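Local coordinates for HAD family phosphatase (Pseudomonas syringae pv. tomato, PDB 2ODA), which belongs to a Pseudomonas-specific subfamily of HAD family phosphatases that probably has a novel biochemical function, at residues A24-S27 with E33-Q36. Numbering follows the deposited sequence.
Sequences AATS and EHAQ
The imidazole of His34 comes up obliquely against the backbone of Ala24, with His34 ND1 3.4 Å from Ala24 CA and His34 CE1 3.6 Å from Ala24 N. His34 ND1 also sits 3.5 Å from Ala24 N, but the angle is poor for a hydrogen bond; that amide donates instead to Asp19 OD2, and what remains between the two residues is van der Waals packing. The methyl of Ala24 adds to it, Ala24 CB to His34 ND1 being 3.9 Å. Farther along, Thr26 OG1 only grazes the ring at 4.5 Å from His34 CE1, its hydrogen bond going to Gln23 O. With CG anti to its own carbonyl carbon (chi1 -62°), His34 sends the ring across to the end of a 3-10 segment that runs through Ala24 to Thr26. Both segments belong to the long connection that leaves helix 13-17, just after the first strand, 9-12, of the parallel, Rossmann-like HAD sheet, and runs to helix 41-51. Two parts of one loop thus pack together in the region where many HAD enzymes insert a C1 cap; here the residues between them form neither helix nor strand. Leu69 of helix 63-69 touches both Ala24 and His34, Leu61 packs on the Ala24 methyl, and Asp19 touches the His34 side chain as well.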
loop_
_atom_site.group_PDB
_atom_site.type_symbol
_atom_site.label_atom_id
_atom_site.label_comp_id
_atom_site.label_asym_id
_atom_site.label_seq_id
_atom_site.Cartn_x
_atom_site.Cartn_y
_atom_site.Cartn_z
ATOM N N ALA B 24 25.105 -11.218 9.754
ATOM C CA ALA B 24 24.253 -12.391 10.071
ATOM C C ALA B 24 24.080 -13.316 8.855
ATOM O O ALA B 24 23.836 -14.526 9.005
ATOM C CB ALA B 24 22.891 -11.954 10.603
ATOM N N ALA B 25 24.185 -12.752 7.657
ATOM C CA ALA B 25 24.140 -13.547 6.428
ATOM C C ALA B 25 25.342 -14.483 6.244
ATOM O O ALA B 25 25.357 -15.277 5.285
ATOM C CB ALA B 25 23.997 -12.625 5.197
ATOM N N THR B 26 26.357 -14.380 7.108
ATOM C CA THR B 26 27.607 -15.134 6.903
ATOM C C THR B 26 27.653 -16.404 7.750
ATOM O O THR B 26 28.633 -17.154 7.683
ATOM C CB THR B 26 28.899 -14.326 7.277
ATOM O OG1 THR B 26 28.874 -14.017 8.686
ATOM C CG2 THR B 26 29.051 -13.028 6.447
ATOM N N SER B 27 26.634 -16.621 8.583
ATOM C CA SER B 27 26.626 -17.781 9.462
ATOM C C SER B 27 25.203 -18.223 9.761
ATOM O O SER B 27 24.324 -17.391 9.897
ATOM C CB SER B 27 27.317 -17.421 10.773
ATOM O OG SER B 27 27.330 -18.544 11.628
ATOM N N GLU B 33 27.772 -10.626 18.580
ATOM C CA GLU B 33 28.423 -9.409 18.087
ATOM C C GLU B 33 27.544 -8.674 17.071
ATOM O O GLU B 33 27.599 -7.462 16.975
ATOM C CB GLU B 33 29.790 -9.703 17.453
ATOM C CG GLU B 33 30.924 -9.859 18.460
ATOM C CD GLU B 33 32.264 -10.174 17.798
ATOM O OE1 GLU B 33 32.350 -10.185 16.537
ATOM O OE2 GLU B 33 33.225 -10.398 18.557
ATOM N N HIS B 34 26.733 -9.422 16.326
ATOM C CA HIS B 34 25.901 -8.854 15.271
ATOM C C HIS B 34 24.729 -8.024 15.841
ATOM O O HIS B 34 24.135 -7.187 15.148
ATOM C CB HIS B 34 25.324 -9.986 14.415
ATOM C CG HIS B 34 26.348 -10.826 13.712
ATOM N ND1 HIS B 34 26.001 -11.961 13.006
ATOM C CD2 HIS B 34 27.692 -10.701 13.586
ATOM C CE1 HIS B 34 27.087 -12.490 12.468
ATOM N NE2 HIS B 34 28.124 -11.742 12.801
ATOM N N ALA B 35 24.375 -8.266 17.094
ATOM C CA ALA B 35 23.276 -7.527 17.704
ATOM C C ALA B 35 23.655 -6.079 18.114
ATOM O O ALA B 35 22.788 -5.314 18.558
ATOM C CB ALA B 35 22.671 -8.319 18.878
ATOM N N GLN B 36 24.931 -5.696 17.950
ATOM C CA GLN B 36 25.347 -4.331 18.262
ATOM C C GLN B 36 24.523 -3.402 17.361
ATOM O O GLN B 36 24.395 -3.646 16.158
ATOM C CB GLN B 36 26.849 -4.135 17.993
ATOM C CG GLN B 36 27.395 -2.700 18.267
ATOM C CD GLN B 36 28.857 -2.539 17.839
ATOM O OE1 GLN B 36 29.549 -3.519 17.593
ATOM N NE2 GLN B 36 29.321 -1.305 17.744
#